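Local coordinates for protein putative methylthioribose-1-phosphate isomerase (Pyrococcus horikoshii OT3, PDB 6A34) that probably catalyses the interconversion of 5-methylthioribose 1-phosphate and 5-methylthioribulose 1-phosphate, a step of the methionine salvage pathway, at residues M1-T6 / M150-A155; E9-P14 / V175-V180. One frame throughout, in Å; residues are numbered along the deposited sequence.

Contact 1: residues M1-T6 / M150-A155; sequences MEIRYT and MGHYGA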
loop_
_atom_site.group_PDB
_atom_site.type_symbol
_atom_site.label_atom_id
_atom_site.label_comp_id
_atom_site.label_asym_id
_atom_site.label_seq_id
_atom_site.Cartn_x
_atom_site.Cartn_y
_atom_site.Cartn_z
ATOM N N MET A 1 14.694 -35.468 -6.000
ATOM C CA MET A 1 15.173 -34.044 -5.935
ATOM C C MET A 1 16.699 -34.026 -5.759
ATOM O O MET A 1 17.225 -34.431 -4.706
ATOM C CB MET A 1 14.507 -33.285 -4.775
ATOM C CG MET A 1 14.767 -31.773 -4.756
ATOM S SD MET A 1 14.443 -30.931 -6.340
ATOM C CE MET A 1 12.859 -31.607 -6.842
ATOM N N GLU A 2 17.396 -33.573 -6.807
ATOM C CA GLU A 2 18.808 -33.272 -6.725
ATOM C C GLU A 2 18.963 -31.750 -6.614
ATOM O O GLU A 2 18.333 -30.969 -7.365
ATOM C CB GLU A 2 19.611 -33.883 -7.885
ATOM C CG GLU A 2 19.419 -33.217 -9.248
ATOM C CD GLU A 2 20.530 -33.477 -10.265
ATOM O OE1 GLU A 2 21.465 -34.244 -9.952
ATOM O OE2 GLU A 2 20.463 -32.904 -11.377
ATOM N N ILE A 3 19.770 -31.368 -5.619
ATOM C CA ILE A 3 20.297 -30.044 -5.443
ATOM C C ILE A 3 21.359 -29.830 -6.531
ATOM O O ILE A 3 22.378 -30.510 -6.531
ATOM C CB ILE A 3 20.874 -29.882 -4.017
ATOM C CG1 ILE A 3 19.902 -30.358 -2.930
ATOM C CG2 ILE A 3 21.331 -28.457 -3.779
ATOM C CD1 ILE A 3 18.474 -29.929 -3.131
ATOM N N ARG A 4 21.085 -28.893 -7.444
ATOM C CA ARG A 4 21.891 -28.607 -8.609
ATOM C C ARG A 4 22.800 -27.398 -8.350
ATOM O O ARG A 4 23.758 -27.174 -9.104
ATOM C CB ARG A 4 20.994 -28.323 -9.825
ATOM C CG ARG A 4 20.154 -29.512 -10.283
ATOM C CD ARG A 4 19.031 -29.167 -11.266
ATOM N NE ARG A 4 18.005 -28.258 -10.740
ATOM C CZ ARG A 4 17.718 -27.064 -11.263
ATOM N NH1 ARG A 4 18.520 -26.521 -12.176
ATOM N NH2 ARG A 4 16.614 -26.431 -10.881
ATOM N N TYR A 5 22.479 -26.590 -7.334
ATOM C CA TYR A 5 23.226 -25.362 -7.063
ATOM C C TYR A 5 23.717 -25.360 -5.611
ATOM O O TYR A 5 23.085 -25.936 -4.748
ATOM C CB TYR A 5 22.390 -24.117 -7.378
ATOM C CG TYR A 5 21.989 -23.951 -8.825
ATOM C CD1 TYR A 5 22.891 -23.481 -9.770
ATOM C CD2 TYR A 5 20.696 -24.240 -9.246
ATOM C CE1 TYR A 5 22.524 -23.315 -11.096
ATOM C CE2 TYR A 5 20.314 -24.095 -10.565
ATOM C CZ TYR A 5 21.235 -23.635 -11.491
ATOM O OH TYR A 5 20.866 -23.463 -12.790
ATOM N N THR A 6 24.881 -24.735 -5.393
ATOM C CA THR A 6 25.389 -24.368 -4.074
ATOM C C THR A 6 24.919 -22.951 -3.747
ATOM O O THR A 6 24.588 -22.176 -4.644
ATOM C CB THR A 6 26.925 -24.437 -4.030
ATOM O OG1 THR A 6 27.387 -23.431 -4.921
ATOM C CG2 THR A 6 27.515 -25.782 -4.425
ATOM N N MET A 150 14.057 -26.068 -0.413
ATOM C CA MET A 150 12.840 -25.309 -0.752
ATOM C C MET A 150 12.973 -24.694 -2.151
ATOM O O MET A 150 12.053 -24.728 -2.916
ATOM C CB MET A 150 12.606 -24.156 0.225
ATOM C CG MET A 150 11.670 -24.463 1.354
ATOM S SD MET A 150 11.716 -23.052 2.510
ATOM C CE MET A 150 12.885 -23.626 3.741
ATOM N N GLY A 151 14.124 -24.085 -2.441
ATOM C CA GLY A 151 14.342 -23.365 -3.685
ATOM C C GLY A 151 14.161 -24.274 -4.885
ATOM O O GLY A 151 13.522 -23.889 -5.875
ATOM N N HIS A 152 14.766 -25.468 -4.803
ATOM C CA HIS A 152 14.755 -26.434 -5.909
ATOM C C HIS A 152 13.358 -27.050 -6.037
ATOM O O HIS A 152 12.883 -27.216 -7.168
ATOM C CB HIS A 152 15.859 -27.504 -5.765
ATOM C CG HIS A 152 17.235 -26.956 -5.926
ATOM N ND1 HIS A 152 17.902 -26.325 -4.895
ATOM C CD2 HIS A 152 18.043 -26.864 -7.004
ATOM C CE1 HIS A 152 19.080 -25.898 -5.331
ATOM N NE2 HIS A 152 19.187 -26.205 -6.621
ATOM N N TYR A 153 12.709 -27.373 -4.909
ATOM C CA TYR A 153 11.313 -27.893 -4.946
ATOM C C TYR A 153 10.361 -26.859 -5.551
ATOM O O TYR A 153 9.586 -27.190 -6.418
ATOM C CB TYR A 153 10.783 -28.241 -3.565
ATOM C CG TYR A 153 11.260 -29.564 -3.033
ATOM C CD1 TYR A 153 11.008 -30.734 -3.728
ATOM C CD2 TYR A 153 11.901 -29.653 -1.805
ATOM C CE1 TYR A 153 11.408 -31.963 -3.236
ATOM C CE2 TYR A 153 12.329 -30.869 -1.310
ATOM C CZ TYR A 153 12.081 -32.024 -2.031
ATOM O OH TYR A 153 12.456 -33.228 -1.548
ATOM N N GLY A 154 10.506 -25.596 -5.130
ATOM C CA GLY A 154 9.659 -24.514 -5.622
ATOM C C GLY A 154 9.906 -24.224 -7.089
ATOM O O GLY A 154 8.979 -23.952 -7.827
ATOM N N ALA A 155 11.175 -24.275 -7.505
ATOM C CA ALA A 155 11.537 -23.984 -8.890
ATOM C C ALA A 155 10.951 -25.033 -9.859
ATOM O O ALA A 155 10.717 -24.689 -11.008
ATOM C CB ALA A 155 13.038 -23.874 -9.027
HETATM O O HOH W 1 14.796 -27.626 -9.226
#
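H152, buried on the long helix 125-157, reaches out to the chain start, and its ring meets four consecutive residues there. Its CB touches M1 SD at 3.8 Å. CG lies anti to the carbonyl carbon and beside the backbone N, which carries the ring out under I3 CA, with R4 NE at its edge. Around the ring, CD2 faces the backbone N and NE of R4, the guanidinium plane standing at 90° to the imidazole, while CE1 packs on I3 CG2. One face is covered by I3 CA, a CH-pi contact with CA 4.2 Å from the centroid of the H152 ring and 8° off its normal. ND1 bonds back to the L148 carbonyl one helical turn earlier, which should leave NE2 as the acceptor. At the tip, NE2 takes a weak hydrogen bond from Y5 N, 3.4 Å long and bent to 136°.

The contact thus lays an irregular N-terminal strip across one side of a helix, plain packing at the surface away from the annotated sites. In M1, poorly ordered, CG is anti to the backbone N and makes a CH-pi contact over the face of Y153, 3.9 Å from the ring centroid; the bends at chi2 and chi3 bring SD into an oblique Met-aromatic contact and CE against Y153 CD1. R4 NH2 reaches the H152 carbonyl through water 1, which lies 2.7 Å from NH2 in the guanidinium plane and 2.8 Å from H152 O. The same NH2 forms a salt bridge with D190, whose carboxylate also bonds Y5 OH. An alanine in place of H152 would probably loosen residues 3 to 5, since the surface under I3 CA and the acceptor for Y5 N would both be lost.

Contact 2: residues E9-P14 / V175-V180; sequences ELTKLP and VHLGTV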
loop_
_atom_site.group_PDB
_atom_site.type_symbol
_atom_site.label_atom_id
_atom_site.label_comp_id
_atom_site.label_asym_id
_atom_site.label_seq_id
_atom_site.Cartn_x
_atom_site.Cartn_y
_atom_site.Cartn_z
ATOM N N GLU A 9 26.577 -20.237 -5.836
ATOM C CA GLU A 9 26.131 -20.126 -7.219
ATOM C C GLU A 9 24.802 -19.357 -7.315
ATOM O O GLU A 9 24.458 -18.919 -8.411
ATOM C CB GLU A 9 26.007 -21.511 -7.866
ATOM C CG GLU A 9 27.345 -22.170 -8.131
ATOM C CD GLU A 9 27.260 -23.610 -8.604
ATOM O OE1 GLU A 9 26.439 -24.368 -8.071
ATOM O OE2 GLU A 9 28.032 -23.972 -9.501
ATOM N N LEU A 10 24.056 -19.233 -6.202
ATOM C CA LEU A 10 22.684 -18.654 -6.194
ATOM C C LEU A 10 22.684 -17.173 -5.783
ATOM O O LEU A 10 21.805 -16.419 -6.181
ATOM C CB LEU A 10 21.807 -19.487 -5.259
ATOM C CG LEU A 10 21.424 -20.870 -5.792
ATOM C CD1 LEU A 10 20.646 -21.631 -4.743
ATOM C CD2 LEU A 10 20.631 -20.791 -7.094
ATOM N N THR A 11 23.669 -16.746 -4.988
ATOM C CA THR A 11 23.715 -15.369 -4.497
ATOM C C THR A 11 25.167 -14.907 -4.392
ATOM O O THR A 11 26.054 -15.716 -4.224
ATOM C CB THR A 11 23.062 -15.234 -3.116
ATOM O OG1 THR A 11 22.931 -13.836 -2.827
ATOM C CG2 THR A 11 23.865 -15.921 -2.030
ATOM N N LYS A 12 25.359 -13.591 -4.447
ATOM C CA LYS A 12 26.648 -12.969 -4.229
ATOM C C LYS A 12 26.727 -12.400 -2.808
ATOM O O LYS A 12 27.756 -11.926 -2.396
ATOM C CB LYS A 12 26.875 -11.848 -5.240
ATOM C CG LYS A 12 27.137 -12.300 -6.667
ATOM C CD LYS A 12 27.030 -11.150 -7.672
ATOM C CE LYS A 12 26.840 -11.629 -9.098
ATOM N NZ LYS A 12 25.766 -10.882 -9.800
ATOM N N LEU A 13 25.614 -12.447 -2.083
ATOM C CA LEU A 13 25.540 -11.954 -0.742
ATOM C C LEU A 13 26.260 -12.918 0.191
ATOM O O LEU A 13 26.148 -14.138 0.029
ATOM C CB LEU A 13 24.069 -11.838 -0.313
ATOM C CG LEU A 13 23.268 -10.698 -0.940
ATOM C CD1 LEU A 13 21.793 -10.834 -0.599
ATOM C CD2 LEU A 13 23.779 -9.334 -0.503
ATOM N N PRO A 14 26.909 -12.393 1.257
ATOM C CA PRO A 14 27.346 -13.222 2.376
ATOM C C PRO A 14 26.125 -13.673 3.182
ATOM O O PRO A 14 25.017 -13.132 3.000
ATOM C CB PRO A 14 28.145 -12.257 3.262
ATOM C CG PRO A 14 27.429 -10.942 3.031
ATOM C CD PRO A 14 27.055 -10.962 1.557
ATOM N N VAL A 175 19.334 -17.227 7.257
ATOM C CA VAL A 175 20.767 -17.317 7.367
ATOM C C VAL A 175 21.347 -17.121 5.975
ATOM O O VAL A 175 22.308 -16.377 5.832
ATOM C CB VAL A 175 21.213 -18.638 8.004
ATOM C CG1 VAL A 175 22.726 -18.762 8.043
ATOM C CG2 VAL A 175 20.607 -18.794 9.375
ATOM N N HIS A 176 20.736 -17.748 4.963
ATOM C CA HIS A 176 21.187 -17.544 3.569
ATOM C C HIS A 176 20.081 -17.962 2.580
ATOM O O HIS A 176 19.368 -18.899 2.833
ATOM C CB HIS A 176 22.545 -18.273 3.352
ATOM C CG HIS A 176 23.508 -17.567 2.448
ATOM N ND1 HIS A 176 24.475 -18.259 1.721
ATOM C CD2 HIS A 176 23.633 -16.244 2.113
ATOM C CE1 HIS A 176 25.157 -17.387 0.978
ATOM N NE2 HIS A 176 24.660 -16.128 1.208
ATOM N N LEU A 177 19.950 -17.207 1.479
ATOM C CA LEU A 177 19.211 -17.565 0.249
ATOM C C LEU A 177 17.732 -17.144 0.309
ATOM O O LEU A 177 17.168 -16.635 -0.706
ATOM C CB LEU A 177 19.323 -19.071 -0.022
ATOM C CG LEU A 177 20.739 -19.621 -0.159
ATOM C CD1 LEU A 177 20.693 -21.109 -0.457
ATOM C CD2 LEU A 177 21.506 -18.886 -1.239
ATOM N N GLY A 178 17.084 -17.405 1.449
ATOM C CA GLY A 178 15.677 -17.079 1.628
ATOM C C GLY A 178 14.794 -18.289 1.448
ATOM O O GLY A 178 15.281 -19.349 1.114
ATOM N N THR A 179 13.495 -18.113 1.713
ATOM C CA THR A 179 12.493 -19.110 1.397
ATOM C C THR A 179 12.023 -18.815 -0.023
ATOM O O THR A 179 12.387 -19.525 -0.997
ATOM C CB THR A 179 11.429 -19.186 2.504
ATOM O OG1 THR A 179 10.756 -17.943 2.729
ATOM C CG2 THR A 179 12.053 -19.617 3.815
ATOM N N VAL A 180 11.232 -17.745 -0.149
ATOM C CA VAL A 180 10.909 -17.227 -1.454
ATOM C C VAL A 180 12.242 -16.994 -2.188
ATOM O O VAL A 180 12.429 -17.357 -3.355
ATOM C CB VAL A 180 10.074 -15.923 -1.366
ATOM C CG1 VAL A 180 9.974 -15.234 -2.723
ATOM C CG2 VAL A 180 8.680 -16.147 -0.808
#
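Two buried loops meet here, the turn that follows helix 7-10 and the segment leading from strand 161-165 into helix 180-189. The polar link is a hydrogen bond from H176 NE2 to L13 O, 2.8 Å long with an N-H...O angle of 158°. The oxygen lies near the imidazole plane, but the donor stands 44° out of the carbonyl plane. The acceptor is presented by an ST turn: T11 OG1, anti to the backbone N (chi1 -170°), receives L13 N at 3.1 Å. D218 holds the same OG1 and also K12 N.

Van der Waals packing lies beside the bond. T11 CG2, in the crowded position between backbone N and carbonyl carbon, makes a close contact of 3.3 Å with H176 NE2. The apolar part centres on L177 CD2, which meets T11 CG2, lies 4.1 Å from L10 CB and sits over one face of the H176 ring, offset toward its rim. Beyond the two segments, V144 of helix 125-157 packs on H176, and W213, E214 and Y217 of helix 206-217 receive L13.

Since NE2 donates to L13 O, it carries a proton; whether the imidazole is neutral or cationic remains open, but this buried bond is likely to fix its rotation.

How the contacts relate
Contact 1 is at the surface, about 18 Å from the centre of the chain, contact 2 buried at about 11 Å. Both tie the first residues to later elements: helix 125-157 in contact 1, the loop before helix 180-189 in contact 2. They also touch: Y5 CB packs on L10 CG, and M150 SD on T179 CG2. V186 of helix 180-189 is shared, receiving R4 and H152 from one contact and L10 from the other. Each centres on a later-segment histidine, but NE2 accepts a weak bond in contact 1 and donates a straighter, shorter one in contact 2. Water bridging and a poorly ordered methionine mark the outer site; leucine and threonine methyl groups pack beside the inner histidine.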